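Local coordinates for putative curved DNA-binding protein (Chaetomium thermophilum var. thermophilum DSM 1495, PDB 4IPA) that probably takes part in ribosome biogenesis as an Arx1 protein of the M24 (methionine aminopeptidase) family, and may bind DNA, at residues L153-L164 against G252-G260; L199-D208 against T372-I381. One frame throughout, in Å; residues are numbered along the deposited sequence. Where two conformers were deposited one is given.

Contact 1 of 2, residues L153-L164 against G252-G260; sequences LFLATYYANEVL and GVEVGCSLG
N161 and V253 are tied by a single water, an unusual polar link in an otherwise apolar helix-to-sheet contact. The water donates to N161 OD1 and to the backbone O of V253, at 2.7 Å each. The rest is packing of helix 148-167 on strand 250-258. The helix segment 153-164 and strand segment 252-258 run nearly antiparallel (153°), their axes 7.6 Å apart. V255 fits between helix turns. Its CG2 lies 3.7 Å from N161 CB and also meets the T157 carbonyl oxygen. Its CG1 is 3.5 Å from L164 CD2, and L164 CD2 also presses on V253 CG1. T157 OG1 sits beside its own backbone N (chi1 -51°). This turns the hydroxyl back to L153 O (2.9 Å) and leaves CG2 to meet V255 CG2. L153 O also accepts from T157 N, on the opposite face of its carbonyl plane. T157 OG1 still touches C257 CB at 3.3 Å. C257 SG lies by A156 CB, and L153 CD1 reaches C257 O. Strand 250-258 is the middle of a five-stranded antiparallel sheet, as in the M24 fold. With the hydroxyl of T157 bonded inside the helix, the face turned to the strand is largely apolar apart from the water link.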
loop_
_atom_site.group_PDB
_atom_site.type_symbol
_atom_site.label_atom_id
_atom_site.label_comp_id
_atom_site.label_asym_id
_atom_site.label_seq_id
_atom_site.Cartn_x
_atom_site.Cartn_y
_atom_site.Cartn_z
ATOM N N LEU A 153 -10.241 5.601 14.442
ATOM C CA LEU A 153 -9.934 5.248 13.063
ATOM C C LEU A 153 -8.488 4.756 12.926
ATOM O O LEU A 153 -8.230 3.710 12.334
ATOM C CB LEU A 153 -10.156 6.461 12.153
ATOM C CG LEU A 153 -9.740 6.275 10.689
ATOM C CD1 LEU A 153 -10.579 5.170 10.052
ATOM C CD2 LEU A 153 -9.849 7.577 9.869
ATOM N N PHE A 154 -7.554 5.520 13.484
ATOM C CA PHE A 154 -6.148 5.159 13.467
ATOM C C PHE A 154 -5.846 3.855 14.205
ATOM O O PHE A 154 -5.105 3.016 13.703
ATOM C CB PHE A 154 -5.294 6.287 14.066
ATOM C CG PHE A 154 -4.948 7.369 13.083
ATOM C CD1 PHE A 154 -5.881 8.337 12.736
ATOM C CD2 PHE A 154 -3.691 7.419 12.507
ATOM C CE1 PHE A 154 -5.560 9.339 11.843
ATOM C CE2 PHE A 154 -3.365 8.416 11.599
ATOM C CZ PHE A 154 -4.303 9.378 11.271
ATOM N N LEU A 155 -6.384 3.708 15.411
ATOM C CA LEU A 155 -6.128 2.507 16.204
ATOM C C LEU A 155 -6.709 1.245 15.560
ATOM O O LEU A 155 -6.100 0.177 15.633
ATOM C CB LEU A 155 -6.658 2.666 17.624
ATOM C CG LEU A 155 -5.800 3.593 18.477
ATOM C CD1 LEU A 155 -6.508 3.909 19.785
ATOM C CD2 LEU A 155 -4.434 2.974 18.719
ATOM N N ALA A 156 -7.884 1.367 14.939
ATOM C CA ALA A 156 -8.471 0.242 14.225
ATOM C C ALA A 156 -7.509 -0.204 13.126
ATOM O O ALA A 156 -7.275 -1.394 12.924
ATOM C CB ALA A 156 -9.807 0.628 13.623
ATOM N N THR A 157 -6.949 0.766 12.416
ATOM C CA THR A 157 -6.083 0.454 11.292
ATOM C C THR A 157 -4.780 -0.164 11.790
ATOM O O THR A 157 -4.299 -1.146 11.242
ATOM C CB THR A 157 -5.783 1.696 10.456
ATOM O OG1 THR A 157 -7.012 2.360 10.126
ATOM C CG2 THR A 157 -5.075 1.293 9.174
ATOM N N TYR A 158 -4.222 0.424 12.842
ATOM C CA TYR A 158 -3.022 -0.095 13.466
ATOM C C TYR A 158 -3.213 -1.553 13.895
ATOM O O TYR A 158 -2.396 -2.417 13.560
ATOM C CB TYR A 158 -2.635 0.772 14.677
ATOM C CG TYR A 158 -1.412 0.296 15.431
ATOM C CD1 TYR A 158 -1.520 -0.618 16.477
ATOM C CD2 TYR A 158 -0.146 0.758 15.098
ATOM C CE1 TYR A 158 -0.401 -1.042 17.171
ATOM C CE2 TYR A 158 0.982 0.327 15.784
ATOM C CZ TYR A 158 0.850 -0.569 16.816
ATOM O OH TYR A 158 1.979 -0.989 17.492
ATOM N N TYR A 159 -4.275 -1.830 14.648
ATOM C CA TYR A 159 -4.461 -3.181 15.170
ATOM C C TYR A 159 -4.899 -4.152 14.105
ATOM O O TYR A 159 -4.544 -5.324 14.155
ATOM C CB TYR A 159 -5.379 -3.220 16.401
ATOM C CG TYR A 159 -4.655 -2.754 17.633
ATOM C CD1 TYR A 159 -3.596 -3.489 18.153
ATOM C CD2 TYR A 159 -4.985 -1.554 18.249
ATOM C CE1 TYR A 159 -2.907 -3.054 19.280
ATOM C CE2 TYR A 159 -4.301 -1.109 19.376
ATOM C CZ TYR A 159 -3.263 -1.860 19.885
ATOM O OH TYR A 159 -2.576 -1.421 21.004
ATOM N N ALA A 160 -5.655 -3.670 13.126
ATOM C CA ALA A 160 -5.987 -4.523 12.002
ATOM C C ALA A 160 -4.680 -5.019 11.362
ATOM O O ALA A 160 -4.548 -6.200 11.014
ATOM C CB ALA A 160 -6.836 -3.760 11.001
ATOM N N ASN A 161 -3.711 -4.114 11.231
ATOM C CA ASN A 161 -2.427 -4.436 10.612
ATOM C C ASN A 161 -1.619 -5.448 11.438
ATOM O O ASN A 161 -1.081 -6.421 10.897
ATOM C CB ASN A 161 -1.613 -3.165 10.362
ATOM C CG ASN A 161 -0.400 -3.410 9.490
ATOM O OD1 ASN A 161 -0.493 -4.075 8.461
ATOM N ND2 ASN A 161 0.757 -2.883 9.906
ATOM N N GLU A 162 -1.556 -5.223 12.748
ATOM C CA GLU A 162 -0.873 -6.136 13.661
ATOM C C GLU A 162 -1.499 -7.529 13.651
ATOM O O GLU A 162 -0.789 -8.530 13.701
ATOM C CB GLU A 162 -0.871 -5.584 15.093
ATOM C CG GLU A 162 -0.055 -4.307 15.254
ATOM C CD GLU A 162 1.415 -4.498 14.896
ATOM O OE1 GLU A 162 2.041 -5.431 15.440
ATOM O OE2 GLU A 162 1.947 -3.719 14.072
ATOM N N VAL A 163 -2.824 -7.588 13.604
ATOM C CA VAL A 163 -3.521 -8.862 13.522
ATOM C C VAL A 163 -3.277 -9.551 12.173
ATOM O O VAL A 163 -2.897 -10.718 12.138
ATOM C CB VAL A 163 -5.032 -8.720 13.789
ATOM C CG1 VAL A 163 -5.756 -10.065 13.553
ATOM C CG2 VAL A 163 -5.251 -8.234 15.205
ATOM N N LEU A 164 -3.484 -8.835 11.073
ATOM C CA LEU A 164 -3.239 -9.395 9.734
ATOM C C LEU A 164 -1.834 -9.996 9.592
ATOM O O LEU A 164 -1.673 -11.124 9.129
ATOM C CB LEU A 164 -3.455 -8.332 8.647
ATOM C CG LEU A 164 -3.170 -8.800 7.221
ATOM C CD1 LEU A 164 -3.868 -10.140 6.961
ATOM C CD2 LEU A 164 -3.582 -7.741 6.169
ATOM N N GLY A 252 3.140 -7.497 -0.324
ATOM C CA GLY A 252 2.716 -6.143 -0.022
ATOM C C GLY A 252 1.446 -6.236 0.812
ATOM O O GLY A 252 0.363 -6.501 0.296
ATOM N N VAL A 253 1.577 -6.045 2.119
ATOM C CA VAL A 253 0.455 -6.241 3.014
ATOM C C VAL A 253 -0.260 -4.923 3.308
ATOM O O VAL A 253 0.352 -3.984 3.851
ATOM C CB VAL A 253 0.905 -6.860 4.357
ATOM C CG1 VAL A 253 -0.308 -7.014 5.291
ATOM C CG2 VAL A 253 1.622 -8.213 4.132
ATOM N N GLU A 254 -1.544 -4.864 2.947
ATOM C CA GLU A 254 -2.349 -3.656 3.129
ATOM C C GLU A 254 -3.568 -3.875 4.009
ATOM O O GLU A 254 -4.276 -4.894 3.895
ATOM C CB GLU A 254 -2.823 -3.073 1.790
ATOM C CG GLU A 254 -3.510 -1.706 1.965
ATOM C CD GLU A 254 -4.038 -1.084 0.680
ATOM O OE1 GLU A 254 -3.583 -1.464 -0.414
ATOM O OE2 GLU A 254 -4.925 -0.199 0.771
ATOM N N VAL A 255 -3.803 -2.906 4.890
ATOM C CA VAL A 255 -5.077 -2.795 5.599
ATOM C C VAL A 255 -5.641 -1.390 5.455
ATOM O O VAL A 255 -4.881 -0.416 5.357
ATOM C CB VAL A 255 -4.951 -3.105 7.102
ATOM C CG1 VAL A 255 -4.509 -4.548 7.308
ATOM C CG2 VAL A 255 -3.999 -2.116 7.793
ATOM N N GLY A 256 -6.968 -1.296 5.453
ATOM C CA GLY A 256 -7.639 -0.011 5.473
ATOM C C GLY A 256 -8.909 0.015 6.318
ATOM O O GLY A 256 -9.700 -0.934 6.348
ATOM N N CYS A 257 -9.112 1.124 7.013
ATOM C CA CYS A 257 -10.319 1.287 7.802
ATOM C C CYS A 257 -11.043 2.567 7.441
ATOM O O CYS A 257 -10.489 3.473 6.810
ATOM C CB CYS A 257 -9.996 1.256 9.287
ATOM S SG CYS A 257 -9.569 -0.380 9.865
ATOM N N SER A 258 -12.300 2.631 7.835
ATOM C CA SER A 258 -13.133 3.760 7.504
ATOM C C SER A 258 -13.946 4.138 8.723
ATOM O O SER A 258 -14.344 3.265 9.506
ATOM C CB SER A 258 -14.061 3.380 6.346
ATOM O OG SER A 258 -15.025 4.375 6.110
ATOM N N LEU A 259 -14.175 5.438 8.899
ATOM C CA LEU A 259 -15.116 5.898 9.911
ATOM C C LEU A 259 -16.549 5.673 9.431
ATOM O O LEU A 259 -17.495 5.770 10.211
ATOM C CB LEU A 259 -14.867 7.363 10.290
ATOM C CG LEU A 259 -13.898 7.559 11.457
ATOM C CD1 LEU A 259 -13.504 9.020 11.604
ATOM C CD2 LEU A 259 -14.487 7.007 12.773
ATOM N N GLY A 260 -16.705 5.352 8.149
ATOM C CA GLY A 260 -18.002 5.019 7.588
ATOM C C GLY A 260 -18.189 3.521 7.455
ATOM O O GLY A 260 -17.602 2.761 8.211
HETATM O O HOH W 1 0.588 -2.860 6.327
#

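Contact 2 of 2, residues L199-D208 against T372-I381; sequences LLEKVAKAYD and TDKKIEDEEI
K202 NZ forms salt bridges with E380 and D378, and lies 3.2 Å from E380 OE1. The extended chain of K202 crosses both acidic side chains at about right angles. The D378 OD2 side is less certain, because that atom is modelled too close to K202 CE. E380 OE2 turns instead to K195. K374 NZ forms a salt bridge with D208 OD2, modelled so short that its exact length is doubtful. D152 is a weak second partner of this lysine.

Two motifs mark helix ends here, and the contact joins the start of helix 379-386 to the end of helix 193-205. D378 is the N-cap of helix 379-386, with OD1 accepting from I381 N at 2.9 Å (166°). D208, with positive phi, is the C' residue of the Schellman motif that closes helix 193-205. The carbonyls of Y207 and D208 are held by R149. T372 OG1 accepts from K374 N in an ST turn and is also hydrogen-bonded to D152.

The apolar part lies between the charged ends. I381 CD1 presses on K202 CB at 3.4 Å, tighter than usual, and on V203 CG2. I376 CD1 meets V203 CG1 at 4.0 Å, and I376 CG1 touches both A206 CB and Y207 CE2. The Y207 ring slides past K374, with Y207 CD1 3.8 Å from K374 CB.

Y207 OH touches two waters. One lies in the ring plane and donates to K374 O. The other accepts from I376 N (3.0 Å).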
loop_
_atom_site.group_PDB
_atom_site.type_symbol
_atom_site.label_atom_id
_atom_site.label_comp_id
_atom_site.label_asym_id
_atom_site.label_seq_id
_atom_site.Cartn_x
_atom_site.Cartn_y
_atom_site.Cartn_z
ATOM N N LEU A 199 -12.154 -11.741 11.493
ATOM C CA LEU A 199 -11.284 -11.271 12.571
ATOM C C LEU A 199 -10.913 -9.778 12.405
ATOM O O LEU A 199 -11.065 -8.983 13.337
ATOM C CB LEU A 199 -10.029 -12.144 12.689
ATOM C CG LEU A 199 -10.221 -13.571 13.234
ATOM C CD1 LEU A 199 -9.004 -14.436 12.937
ATOM C CD2 LEU A 199 -10.533 -13.593 14.731
ATOM N N LEU A 200 -10.450 -9.386 11.220
ATOM C CA LEU A 200 -10.127 -7.978 11.008
ATOM C C LEU A 200 -11.362 -7.081 11.171
ATOM O O LEU A 200 -11.255 -5.958 11.661
ATOM C CB LEU A 200 -9.453 -7.751 9.649
ATOM C CG LEU A 200 -7.924 -7.679 9.724
ATOM C CD1 LEU A 200 -7.340 -8.981 10.321
ATOM C CD2 LEU A 200 -7.333 -7.380 8.360
ATOM N N GLU A 201 -12.529 -7.581 10.770
ATOM C CA GLU A 201 -13.763 -6.821 10.940
ATOM C C GLU A 201 -14.058 -6.643 12.413
ATOM O O GLU A 201 -14.544 -5.596 12.836
ATOM C CB GLU A 201 -14.947 -7.508 10.257
ATOM C CG GLU A 201 -14.955 -7.380 8.755
ATOM C CD GLU A 201 -16.068 -8.190 8.118
ATOM O OE1 GLU A 201 -16.686 -9.004 8.835
ATOM O OE2 GLU A 201 -16.325 -8.016 6.904
ATOM N N LYS A 202 -13.767 -7.687 13.181
ATOM C CA LYS A 202 -13.929 -7.669 14.625
ATOM C C LYS A 202 -13.038 -6.581 15.201
ATOM O O LYS A 202 -13.439 -5.868 16.101
ATOM C CB LYS A 202 -13.494 -9.021 15.187
ATOM C CG LYS A 202 -14.347 -9.641 16.286
ATOM C CD LYS A 202 -14.162 -11.177 16.233
ATOM C CE LYS A 202 -14.524 -11.874 17.539
ATOM N NZ LYS A 202 -13.987 -13.283 17.616
ATOM N N VAL A 203 -11.811 -6.476 14.692
ATOM C CA VAL A 203 -10.862 -5.490 15.202
ATOM C C VAL A 203 -11.367 -4.066 14.967
ATOM O O VAL A 203 -11.351 -3.232 15.874
ATOM C CB VAL A 203 -9.476 -5.645 14.556
ATOM C CG1 VAL A 203 -8.569 -4.502 14.989
ATOM C CG2 VAL A 203 -8.857 -7.020 14.902
ATOM N N ALA A 204 -11.819 -3.797 13.743
ATOM C CA ALA A 204 -12.356 -2.484 13.399
ATOM C C ALA A 204 -13.588 -2.143 14.238
ATOM O O ALA A 204 -13.769 -1.000 14.667
ATOM C CB ALA A 204 -12.699 -2.414 11.911
ATOM N N LYS A 205 -14.434 -3.141 14.455
ATOM C CA LYS A 205 -15.673 -2.951 15.199
ATOM C C LYS A 205 -15.409 -2.544 16.656
ATOM O O LYS A 205 -16.186 -1.809 17.246
ATOM C CB LYS A 205 -16.514 -4.225 15.149
ATOM C CG LYS A 205 -17.892 -4.070 15.761
ATOM C CD LYS A 205 -18.542 -5.414 16.044
ATOM C CE LYS A 205 -20.008 -5.411 15.621
ATOM N NZ LYS A 205 -20.685 -4.089 15.833
ATOM N N ALA A 206 -14.304 -2.993 17.236
ATOM C CA ALA A 206 -14.007 -2.610 18.619
ATOM C C ALA A 206 -13.807 -1.104 18.699
ATOM O O ALA A 206 -13.855 -0.500 19.769
ATOM C CB ALA A 206 -12.780 -3.347 19.140
ATOM N N TYR A 207 -13.587 -0.492 17.548
ATOM C CA TYR A 207 -13.364 0.933 17.504
ATOM C C TYR A 207 -14.495 1.606 16.728
ATOM O O TYR A 207 -14.381 2.765 16.332
ATOM C CB TYR A 207 -12.004 1.237 16.880
ATOM C CG TYR A 207 -10.826 0.878 17.775
ATOM C CD1 TYR A 207 -10.452 1.706 18.824
ATOM C CD2 TYR A 207 -10.086 -0.286 17.563
ATOM C CE1 TYR A 207 -9.375 1.392 19.633
ATOM C CE2 TYR A 207 -9.016 -0.614 18.375
ATOM C CZ TYR A 207 -8.665 0.225 19.408
ATOM O OH TYR A 207 -7.603 -0.089 20.223
ATOM N N ASP A 208 -15.586 0.869 16.529
ATOM C CA ASP A 208 -16.702 1.354 15.720
ATOM C C ASP A 208 -16.264 1.850 14.330
ATOM O O ASP A 208 -16.844 2.785 13.764
ATOM C CB ASP A 208 -17.501 2.434 16.474
ATOM C CG ASP A 208 -18.198 1.884 17.720
ATOM O OD1 ASP A 208 -18.362 0.653 17.829
ATOM O OD2 ASP A 208 -18.592 2.682 18.590
ATOM N N THR A 372 -8.582 7.671 23.522
ATOM C CA THR A 372 -9.919 7.117 23.361
ATOM C C THR A 372 -10.238 6.167 24.502
ATOM O O THR A 372 -9.330 5.651 25.154
ATOM C CB THR A 372 -10.084 6.367 22.013
ATOM O OG1 THR A 372 -11.378 5.771 21.971
ATOM C CG2 THR A 372 -9.047 5.248 21.873
ATOM N N ASP A 373 -11.527 5.931 24.729
ATOM C CA ASP A 373 -11.949 4.968 25.734
ATOM C C ASP A 373 -12.075 3.581 25.126
ATOM O O ASP A 373 -12.053 2.580 25.840
ATOM C CB ASP A 373 -13.270 5.398 26.383
ATOM C CG ASP A 373 -13.126 6.668 27.200
ATOM O OD1 ASP A 373 -12.053 6.850 27.830
ATOM O OD2 ASP A 373 -14.072 7.491 27.201
ATOM N N LYS A 374 -12.197 3.522 23.804
ATOM C CA LYS A 374 -12.382 2.240 23.136
ATOM C C LYS A 374 -11.149 1.340 23.214
ATOM O O LYS A 374 -10.006 1.805 23.281
ATOM C CB LYS A 374 -12.853 2.439 21.701
ATOM C CG LYS A 374 -13.992 3.430 21.642
ATOM C CD LYS A 374 -14.869 3.257 20.433
ATOM C CE LYS A 374 -16.028 4.237 20.549
ATOM N NZ LYS A 374 -16.848 4.316 19.312
ATOM N N LYS A 375 -11.408 0.040 23.228
ATOM C CA LYS A 375 -10.376 -0.952 23.448
ATOM C C LYS A 375 -10.848 -2.268 22.857
ATOM O O LYS A 375 -12.044 -2.569 22.866
ATOM C CB LYS A 375 -10.134 -1.116 24.950
ATOM C CG LYS A 375 -8.797 -1.739 25.300
ATOM C CD LYS A 375 -8.594 -1.833 26.808
ATOM C CE LYS A 375 -7.176 -2.308 27.130
ATOM N NZ LYS A 375 -6.964 -2.519 28.592
ATOM N N ILE A 376 -9.914 -3.051 22.331
ATOM C CA ILE A 376 -10.242 -4.404 21.906
ATOM C C ILE A 376 -10.417 -5.280 23.132
ATOM O O ILE A 376 -9.540 -5.326 23.996
ATOM C CB ILE A 376 -9.134 -5.017 21.070
ATOM C CG1 ILE A 376 -8.941 -4.217 19.779
ATOM C CG2 ILE A 376 -9.452 -6.483 20.789
ATOM C CD1 ILE A 376 -7.773 -4.689 18.952
ATOM N N GLU A 377 -11.536 -5.992 23.202
ATOM C CA GLU A 377 -11.794 -6.847 24.352
ATOM C C GLU A 377 -11.940 -8.323 23.988
ATOM O O GLU A 377 -11.846 -9.189 24.851
ATOM C CB GLU A 377 -13.004 -6.331 25.131
ATOM C CG GLU A 377 -12.679 -5.038 25.872
ATOM C CD GLU A 377 -13.896 -4.335 26.433
ATOM O OE1 GLU A 377 -15.028 -4.831 26.240
ATOM O OE2 GLU A 377 -13.715 -3.275 27.071
ATOM N N ASP A 378 -12.144 -8.606 22.707
ATOM C CA ASP A 378 -12.318 -9.979 22.263
ATOM C C ASP A 378 -11.085 -10.807 22.609
ATOM O O ASP A 378 -9.960 -10.412 22.298
ATOM C CB ASP A 378 -12.615 -10.029 20.761
ATOM C CG ASP A 378 -12.751 -11.445 20.244
ATOM O OD1 ASP A 378 -11.713 -12.048 19.893
ATOM O OD2 ASP A 378 -13.893 -11.955 20.194
ATOM N N GLU A 379 -11.303 -11.947 23.264
ATOM C CA GLU A 379 -10.200 -12.775 23.760
ATOM C C GLU A 379 -9.386 -13.413 22.643
ATOM O O GLU A 379 -8.169 -13.487 22.730
ATOM C CB GLU A 379 -10.704 -13.866 24.717
ATOM C CG GLU A 379 -10.694 -13.470 26.197
ATOM C CD GLU A 379 -9.299 -13.113 26.716
ATOM O OE1 GLU A 379 -8.336 -13.864 26.426
ATOM O OE2 GLU A 379 -9.171 -12.076 27.412
ATOM N N GLU A 380 -10.068 -13.885 21.609
ATOM C CA GLU A 380 -9.404 -14.497 20.466
ATOM C C GLU A 380 -8.406 -13.509 19.860
ATOM O O GLU A 380 -7.235 -13.829 19.643
ATOM C CB GLU A 380 -10.448 -14.932 19.432
ATOM C CG GLU A 380 -9.875 -15.541 18.161
ATOM C CD GLU A 380 -10.938 -16.211 17.301
ATOM O OE1 GLU A 380 -12.138 -15.890 17.467
ATOM O OE2 GLU A 380 -10.571 -17.062 16.457
ATOM N N ILE A 381 -8.868 -12.292 19.615
ATOM C CA ILE A 381 -8.005 -11.259 19.067
ATOM C C ILE A 381 -6.845 -10.859 19.988
ATOM O O ILE A 381 -5.702 -10.763 19.537
ATOM C CB ILE A 381 -8.824 -10.037 18.636
ATOM C CG1 ILE A 381 -9.677 -10.405 17.438
ATOM C CG2 ILE A 381 -7.921 -8.881 18.261
ATOM C CD1 ILE A 381 -10.591 -9.298 17.020
HETATM O O HOH W 2 -7.051 -2.412 21.798
HETATM O O HOH W 3 -7.152 1.308 22.221
#

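Contact 1 belongs to the core: it seats helix 148-167 on the central sheet. Contact 2 lies further out, its centre about 23 Å from the centre of the chain, against about 12 Å for contact 1. It ties the C-terminal segment to helix 193-205. The two share no element but adjoin. The side of helix 148-167 away from strand 250-258 borders contact 2. L155 meets T372 and Y207, Y159 meets Y207, and V203 packs on the backbone of A160. Both helices reach the sheet, and the C-terminal segment packs outside them. The inner contact uses small and branched aliphatic groups plus one water. The outer one adds lysine-carboxylate pairs near the surface to an isoleucine-centred apolar patch.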